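Local coordinates for protein probable zinc protease PqqL (Escherichia coli, PDB 6OFT) that probably hydrolyses peptides or proteins in the periplasm as a zinc-dependent M16-family metalloprotease, the chain here being the first half of the full-length enzyme, at residues 31-35 against 378-383; 254-258 against 323-329. One frame throughout, in Å; residues are numbered along the deposited sequence.

Interaction 1. Residues 31-35 against 378-383; sequences QVNLW and LRMLTS
Strand 31-35 and helix 378-383 run in roughly the same direction, their axes 32° apart and 9.7 Å from each other at the nearest point; Asn33 and Thr382 face each other across the gap. Thr382 works with both branches. Thr382 OG1 accepts a hydrogen bond from Asn33 ND2 (2.9 Å, 152° at the hydrogen) and lies slightly out of the Asn33 amide plane. Thr382 OG1 also donates to Leu378 O one turn earlier (2.7 Å), which leaves its acceptor side for the asparagine. The other branch, Thr382 CG2, stands anti to the backbone N and is thereby aimed at Trp35, where it makes a CH-pi contact over the ring face, 3.5 Å from the centroid of the six-membered ring. Ser383 OG meets the edge of that ring 3.5 Å from Trp35 CH2, while the Arg379 guanidinium approaches obliquely, Arg379 NH1 3.8 Å from Trp35 CZ2. Toward the start of both segments, Leu378 CG packs against Asn33 ND2, and Leu378 CD2 touches Gln31 CG at 4.0 Å. Ser101 of strand 96-103 holds the other end of the Asn33 amide, bonding to OD1, and also takes Gln31 NE2. The helix thus covers one face of the mixed sheet in which strand 31-38 lies between 199-205 and 96-103; on the opposite face, Val32 and Leu34 pack against helix 107-122.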
ATOM      1  N   GLN A  31       4.492  23.260 -10.443  1.00 22.27           N
ATOM      2  CA  GLN A  31       4.928  21.880 -10.497  1.00 21.91           C
ATOM      3  C   GLN A  31       3.728  21.002 -10.831  1.00 25.15           C
ATOM      4  O   GLN A  31       2.616  21.303 -10.416  1.00 24.00           O
ATOM      5  CB  GLN A  31       5.588  21.433  -9.178  1.00 23.29           C
ATOM      6  CG  GLN A  31       6.406  20.120  -9.313  1.00 29.74           C
ATOM      7  CD  GLN A  31       7.733  20.261 -10.038  1.00 33.60           C
ATOM      8  OE1 GLN A  31       8.231  21.359 -10.292  1.00 26.07           O
ATOM      9  NE2 GLN A  31       8.355  19.144 -10.370  1.00 26.28           N
ATOM     10  N   VAL A  32       3.965  19.933 -11.607  1.00 22.81           N
ATOM     11  CA  VAL A  32       2.951  18.956 -11.994  1.00 22.91           C
ATOM     12  C   VAL A  32       3.540  17.542 -11.974  1.00 26.75           C
ATOM     13  O   VAL A  32       4.703  17.348 -12.310  1.00 25.91           O
ATOM     14  CB  VAL A  32       2.303  19.300 -13.372  1.00 26.26           C
ATOM     15  CG1 VAL A  32       3.295  19.128 -14.527  1.00 25.45           C
ATOM     16  CG2 VAL A  32       1.036  18.480 -13.615  1.00 25.90           C
ATOM     17  N   ASN A  33       2.723  16.571 -11.571  1.00 23.92           N
ATOM     18  CA  ASN A  33       3.023  15.156 -11.613  1.00 22.87           C
ATOM     19  C   ASN A  33       2.191  14.596 -12.741  1.00 24.81           C
ATOM     20  O   ASN A  33       0.999  14.921 -12.867  1.00 22.80           O
ATOM     21  CB  ASN A  33       2.674  14.464 -10.301  1.00 21.45           C
ATOM     22  CG  ASN A  33       3.723  14.597  -9.238  1.00 34.95           C
ATOM     23  OD1 ASN A  33       4.820  15.121  -9.461  1.00 25.48           O
ATOM     24  ND2 ASN A  33       3.392  14.151  -8.044  1.00 26.28           N
ATOM     25  N   LEU A  34       2.845  13.834 -13.614  1.00 21.14           N
ATOM     26  CA  LEU A  34       2.207  13.160 -14.743  1.00 21.61           C
ATOM     27  C   LEU A  34       2.523  11.694 -14.551  1.00 23.85           C
ATOM     28  O   LEU A  34       3.699  11.315 -14.563  1.00 22.12           O
ATOM     29  CB  LEU A  34       2.735  13.671 -16.103  1.00 22.00           C
ATOM     30  CG  LEU A  34       2.636  15.176 -16.399  1.00 26.65           C
ATOM     31  CD1 LEU A  34       3.308  15.496 -17.718  1.00 26.74           C
ATOM     32  CD2 LEU A  34       1.169  15.666 -16.431  1.00 28.64           C
ATOM     33  N   TRP A  35       1.492  10.893 -14.227  1.00 19.19           N
ATOM     34  CA  TRP A  35       1.659   9.468 -13.978  1.00 19.12           C
ATOM     35  C   TRP A  35       0.799   8.665 -14.921  1.00 23.41           C
ATOM     36  O   TRP A  35      -0.407   8.922 -15.020  1.00 22.27           O
ATOM     37  CB  TRP A  35       1.248   9.077 -12.533  1.00 18.54           C
ATOM     38  CG  TRP A  35       2.126   9.519 -11.390  1.00 19.92           C
ATOM     39  CD1 TRP A  35       3.078  10.506 -11.393  1.00 22.88           C
ATOM     40  CD2 TRP A  35       2.036   9.053 -10.038  1.00 19.81           C
ATOM     41  NE1 TRP A  35       3.633  10.632 -10.139  1.00 22.26           N
ATOM     42  CE2 TRP A  35       3.004   9.759  -9.284  1.00 23.71           C
ATOM     43  CE3 TRP A  35       1.220   8.108  -9.385  1.00 20.97           C
ATOM     44  CZ2 TRP A  35       3.158   9.572  -7.900  1.00 23.18           C
ATOM     45  CZ3 TRP A  35       1.406   7.887  -8.023  1.00 22.42           C
ATOM     46  CH2 TRP A  35       2.373   8.605  -7.300  1.00 23.38           C
ATOM     47  N   LEU A 378       2.555  17.159  -2.496  1.00 25.62           N
ATOM     48  CA  LEU A 378       2.177  16.806  -3.867  1.00 24.27           C
ATOM     49  C   LEU A 378       2.253  15.303  -4.135  1.00 25.82           C
ATOM     50  O   LEU A 378       1.286  14.704  -4.634  1.00 23.80           O
ATOM     51  CB  LEU A 378       3.009  17.613  -4.886  1.00 24.31           C
ATOM     52  CG  LEU A 378       2.706  17.374  -6.376  1.00 28.09           C
ATOM     53  CD1 LEU A 378       1.272  17.760  -6.734  1.00 27.40           C
ATOM     54  CD2 LEU A 378       3.700  18.100  -7.252  1.00 29.02           C
ATOM     55  N   ARG A 379       3.397  14.697  -3.780  1.00 22.87           N
ATOM     56  CA  ARG A 379       3.658  13.262  -3.927  1.00 22.25           C
ATOM     57  C   ARG A 379       2.581  12.398  -3.225  1.00 28.01           C
ATOM     58  O   ARG A 379       2.003  11.510  -3.855  1.00 27.17           O
ATOM     59  CB  ARG A 379       5.077  12.937  -3.412  1.00 24.11           C
ATOM     60  CG  ARG A 379       5.363  11.437  -3.324  1.00 37.11           C
ATOM     61  CD  ARG A 379       6.758  11.046  -3.752  1.00 45.17           C
ATOM     62  NE  ARG A 379       6.758   9.665  -4.247  1.00 59.12           N
ATOM     63  CZ  ARG A 379       6.652   9.323  -5.530  1.00 68.70           C
ATOM     64  NH1 ARG A 379       6.576  10.258  -6.471  1.00 54.55           N
ATOM     65  NH2 ARG A 379       6.646   8.044  -5.882  1.00 51.99           N
ATOM     66  N   MET A 380       2.312  12.674  -1.927  1.00 27.76           N
ATOM     67  CA  MET A 380       1.327  11.963  -1.110  1.00 29.44           C
ATOM     68  C   MET A 380      -0.085  12.096  -1.695  1.00 26.66           C
ATOM     69  O   MET A 380      -0.823  11.121  -1.734  1.00 24.28           O
ATOM     70  CB  MET A 380       1.379  12.459   0.347  1.00 34.57           C
ATOM     71  CG  MET A 380       0.400  11.748   1.284  1.00 42.66           C
ATOM     72  SD  MET A 380       0.487   9.925   1.262  1.00 51.16           S
ATOM     73  CE  MET A 380       2.199   9.659   1.882  1.00 48.12           C
ATOM     74  N   LEU A 381      -0.446  13.298  -2.158  1.00 22.43           N
ATOM     75  CA  LEU A 381      -1.737  13.560  -2.791  1.00 21.47           C
ATOM     76  C   LEU A 381      -1.848  12.779  -4.117  1.00 23.43           C
ATOM     77  O   LEU A 381      -2.890  12.161  -4.378  1.00 22.72           O
ATOM     78  CB  LEU A 381      -1.899  15.079  -2.998  1.00 21.64           C
ATOM     79  CG  LEU A 381      -3.148  15.562  -3.726  1.00 26.58           C
ATOM     80  CD1 LEU A 381      -4.426  15.174  -2.983  1.00 26.62           C
ATOM     81  CD2 LEU A 381      -3.089  17.060  -3.941  1.00 26.38           C
ATOM     82  N   THR A 382      -0.763  12.749  -4.922  1.00 20.37           N
ATOM     83  CA  THR A 382      -0.764  11.987  -6.192  1.00 20.52           C
ATOM     84  C   THR A 382      -0.934  10.483  -5.913  1.00 24.10           C
ATOM     85  O   THR A 382      -1.697   9.807  -6.621  1.00 22.64           O
ATOM     86  CB  THR A 382       0.477  12.283  -7.064  1.00 22.69           C
ATOM     87  OG1 THR A 382       0.699  13.688  -7.101  1.00 22.97           O
ATOM     88  CG2 THR A 382       0.321  11.769  -8.501  1.00 17.66           C
ATOM     89  N   SER A 383      -0.259   9.980  -4.850  1.00 21.14           N
ATOM     90  CA  SER A 383      -0.330   8.567  -4.441  1.00 20.17           C
ATOM     91  C   SER A 383      -1.741   8.177  -4.006  1.00 22.73           C
ATOM     92  O   SER A 383      -2.222   7.117  -4.404  1.00 20.76           O
ATOM     93  CB  SER A 383       0.675   8.264  -3.329  1.00 22.95           C
ATOM     94  OG  SER A 383       1.987   8.557  -3.778  1.00 31.44           O
TER

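Interaction 2. Residues 254-258 against 323-329; sequences VNGIA and RVNARDD
An antiparallel pairing joins the segments where strand 256-264 begins and strand 317-326 finishes, in the interior of a five-stranded mixed sheet, and the turn after the second strand folds back onto Asn255. Ile257 and Val324 form the hydrogen-bonded pair: Ile257 N donates to Val324 O (3.1 Å) and Val324 N to Ile257 O (3.0 Å). Gly256 opposite Asn325 and Ala258 opposite Arg323 are non-hydrogen-bonded pairs, and Gly256 CA comes within 3.4 Å of Val324 O. Beyond them, Ala326 N donates a further hydrogen bond to Asn255 O (2.8 Å). Both strands belong to the M16 inactive-domain part of the chain; 430-436, from later in the chain, flanks 256-264 on its other side. Ile257 and Val324 face helix 331-348, and Ala258 and Arg323 the other side. There the Arg323 chain, bent at chi3 (-63°), lays its guanidinium flat over Ala258 CB, 3.7 Å from Arg323 CZ, while NH2 forms a salt bridge with Glu433. Val254 CG1 touches Asn325 ND2 at 3.4 Å. Asn255 ND2 gives Asp328 O a nearly straight bond (2.9 Å, 176°), with the carbonyl oxygen in the plane of the amide, and also bonds Asn437 OD1. Asp329 OD1 lies near that nitrogen but takes its hydrogen bond from Asn438 ND2.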
ATOM      1  N   VAL A 254      15.060  -4.451  16.412  1.00 39.26           N
ATOM      2  CA  VAL A 254      14.051  -4.516  17.475  1.00 38.12           C
ATOM      3  C   VAL A 254      13.556  -5.947  17.735  1.00 38.04           C
ATOM      4  O   VAL A 254      13.141  -6.642  16.807  1.00 36.61           O
ATOM      5  CB  VAL A 254      12.883  -3.526  17.167  1.00 42.31           C
ATOM      6  CG1 VAL A 254      11.726  -3.683  18.145  1.00 42.44           C
ATOM      7  CG2 VAL A 254      13.369  -2.074  17.152  1.00 42.58           C
ATOM      8  N   ASN A 255      13.594  -6.368  19.010  1.00 33.03           N
ATOM      9  CA  ASN A 255      13.068  -7.660  19.436  1.00 31.69           C
ATOM     10  C   ASN A 255      11.650  -7.429  19.914  1.00 33.80           C
ATOM     11  O   ASN A 255      11.354  -6.352  20.423  1.00 32.74           O
ATOM     12  CB  ASN A 255      13.919  -8.286  20.539  1.00 28.00           C
ATOM     13  CG  ASN A 255      15.316  -8.650  20.093  1.00 44.58           C
ATOM     14  OD1 ASN A 255      15.554  -9.137  18.977  1.00 36.55           O
ATOM     15  ND2 ASN A 255      16.279  -8.417  20.959  1.00 33.58           N
ATOM     16  N   GLY A 256      10.774  -8.410  19.721  1.00 29.96           N
ATOM     17  CA  GLY A 256       9.386  -8.265  20.146  1.00 29.26           C
ATOM     18  C   GLY A 256       8.470  -9.421  19.823  1.00 32.12           C
ATOM     19  O   GLY A 256       8.907 -10.465  19.329  1.00 31.45           O
ATOM     20  N   ILE A 257       7.182  -9.221  20.114  1.00 27.43           N
ATOM     21  CA  ILE A 257       6.119 -10.199  19.914  1.00 26.11           C
ATOM     22  C   ILE A 257       4.915  -9.522  19.254  1.00 28.48           C
ATOM     23  O   ILE A 257       4.588  -8.386  19.581  1.00 26.65           O
ATOM     24  CB  ILE A 257       5.768 -10.946  21.248  1.00 28.75           C
ATOM     25  CG1 ILE A 257       4.791 -12.137  21.006  1.00 28.43           C
ATOM     26  CG2 ILE A 257       5.263  -9.982  22.349  1.00 27.83           C
ATOM     27  CD1 ILE A 257       4.692 -13.172  22.133  1.00 33.52           C
ATOM     28  N   ALA A 258       4.267 -10.222  18.317  1.00 24.22           N
ATOM     29  CA  ALA A 258       3.090  -9.695  17.655  1.00 23.10           C
ATOM     30  C   ALA A 258       2.048 -10.789  17.404  1.00 25.22           C
ATOM     31  O   ALA A 258       2.403 -11.951  17.176  1.00 23.59           O
ATOM     32  CB  ALA A 258       3.488  -9.030  16.337  1.00 23.53           C
ATOM     33  N   ARG A 323       1.420  -5.474  18.152  1.00 25.98           N
ATOM     34  CA  ARG A 323       2.822  -5.678  18.485  1.00 26.70           C
ATOM     35  C   ARG A 323       3.281  -4.951  19.739  1.00 31.11           C
ATOM     36  O   ARG A 323       2.864  -3.823  19.988  1.00 29.97           O
ATOM     37  CB  ARG A 323       3.689  -5.282  17.274  1.00 26.65           C
ATOM     38  CG  ARG A 323       5.202  -5.468  17.477  1.00 33.51           C
ATOM     39  CD  ARG A 323       5.999  -5.030  16.265  1.00 40.39           C
ATOM     40  NE  ARG A 323       5.705  -5.835  15.076  1.00 45.94           N
ATOM     41  CZ  ARG A 323       6.193  -7.050  14.854  1.00 57.96           C
ATOM     42  NH1 ARG A 323       6.997  -7.622  15.744  1.00 44.17           N
ATOM     43  NH2 ARG A 323       5.881  -7.706  13.743  1.00 42.49           N
ATOM     44  N   VAL A 324       4.160  -5.612  20.521  1.00 27.75           N
ATOM     45  CA  VAL A 324       4.824  -5.047  21.688  1.00 27.82           C
ATOM     46  C   VAL A 324       6.332  -5.265  21.479  1.00 33.46           C
ATOM     47  O   VAL A 324       6.770  -6.405  21.292  1.00 33.51           O
ATOM     48  CB  VAL A 324       4.316  -5.583  23.062  1.00 31.69           C
ATOM     49  CG1 VAL A 324       5.267  -5.190  24.188  1.00 31.98           C
ATOM     50  CG2 VAL A 324       2.903  -5.086  23.374  1.00 30.89           C
ATOM     51  N   ASN A 325       7.112  -4.168  21.492  1.00 30.04           N
ATOM     52  CA  ASN A 325       8.562  -4.205  21.338  1.00 30.16           C
ATOM     53  C   ASN A 325       9.226  -4.448  22.685  1.00 35.60           C
ATOM     54  O   ASN A 325       8.891  -3.797  23.680  1.00 34.40           O
ATOM     55  CB  ASN A 325       9.076  -2.936  20.669  1.00 31.71           C
ATOM     56  CG  ASN A 325       8.398  -2.638  19.343  1.00 51.09           C
ATOM     57  OD1 ASN A 325       7.894  -1.533  19.117  1.00 51.03           O
ATOM     58  ND2 ASN A 325       8.345  -3.623  18.447  1.00 32.84           N
ATOM     59  N   ALA A 326      10.138  -5.428  22.718  1.00 34.43           N
ATOM     60  CA  ALA A 326      10.852  -5.832  23.921  1.00 36.25           C
ATOM     61  C   ALA A 326      11.989  -4.904  24.321  1.00 43.78           C
ATOM     62  O   ALA A 326      12.666  -4.314  23.473  1.00 42.62           O
ATOM     63  CB  ALA A 326      11.368  -7.251  23.773  1.00 37.15           C
ATOM     64  N   ARG A 327      12.178  -4.786  25.638  1.00 45.09           N
ATOM     65  CA  ARG A 327      13.259  -4.045  26.270  1.00 47.29           C
ATOM     66  C   ARG A 327      14.419  -5.041  26.243  1.00 52.27           C
ATOM     67  O   ARG A 327      14.366  -6.058  26.945  1.00 51.38           O
ATOM     68  CB  ARG A 327      12.861  -3.679  27.711  1.00 50.69           C
ATOM     69  CG  ARG A 327      13.972  -3.057  28.534  1.00 66.88           C
ATOM     70  CD  ARG A 327      13.513  -2.841  29.962  1.00 80.21           C
ATOM     71  NE  ARG A 327      14.463  -2.035  30.730  1.00 89.88           N
ATOM     72  CZ  ARG A 327      14.487  -0.707  30.732  1.00104.71           C
ATOM     73  NH1 ARG A 327      15.382  -0.057  31.462  1.00 93.51           N
ATOM     74  NH2 ARG A 327      13.624  -0.017  29.994  1.00 89.84           N
ATOM     75  N   ASP A 328      15.408  -4.791  25.352  1.00 49.42           N
ATOM     76  CA  ASP A 328      16.586  -5.635  25.114  1.00 49.89           C
ATOM     77  C   ASP A 328      16.192  -7.038  24.597  1.00 50.15           C
ATOM     78  O   ASP A 328      15.686  -7.161  23.473  1.00 47.93           O
ATOM     79  CB  ASP A 328      17.504  -5.719  26.362  1.00 53.72           C
ATOM     80  CG  ASP A 328      17.969  -4.382  26.906  1.00 71.18           C
ATOM     81  OD1 ASP A 328      18.576  -3.603  26.131  1.00 71.73           O
ATOM     82  OD2 ASP A 328      17.748  -4.122  28.118  1.00 79.21           O
ATOM     83  N   ASP A 329      16.403  -8.072  25.441  1.00 45.18           N
ATOM     84  CA  ASP A 329      16.141  -9.488  25.176  1.00 44.13           C
ATOM     85  C   ASP A 329      15.021 -10.042  26.073  1.00 45.34           C
ATOM     86  O   ASP A 329      14.781 -11.250  26.090  1.00 44.48           O
ATOM     87  CB  ASP A 329      17.446 -10.292  25.379  1.00 46.50           C
ATOM     88  CG  ASP A 329      18.610  -9.803  24.535  1.00 56.31           C
ATOM     89  OD1 ASP A 329      18.360  -9.204  23.462  1.00 55.56           O
ATOM     90  OD2 ASP A 329      19.767 -10.015  24.945  1.00 66.86           O
TER

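The two contacts lie on opposite sides of the chain's centre, their own centres 37 Å apart and their nearest atoms about 21 Å. Each belongs to a different mixed sheet. Along the chain, 31-35 comes first, then both segments of interaction 2, and finally 378-383. Helix 378-391, which follows the inactive-domain stretch, packs back on the sheet of the Insulinase part, so interaction 1 ties the late part of the chain to the first sheet. Interaction 2 is internal to the second sheet, pairing strands adjacent there but separated by helix 271-296 and strand 303-314. Arg379 of interaction 1 is about 12 Å, between side chains, from Glu57, the predicted proton acceptor; interaction 2 is remote from the predicted zinc site.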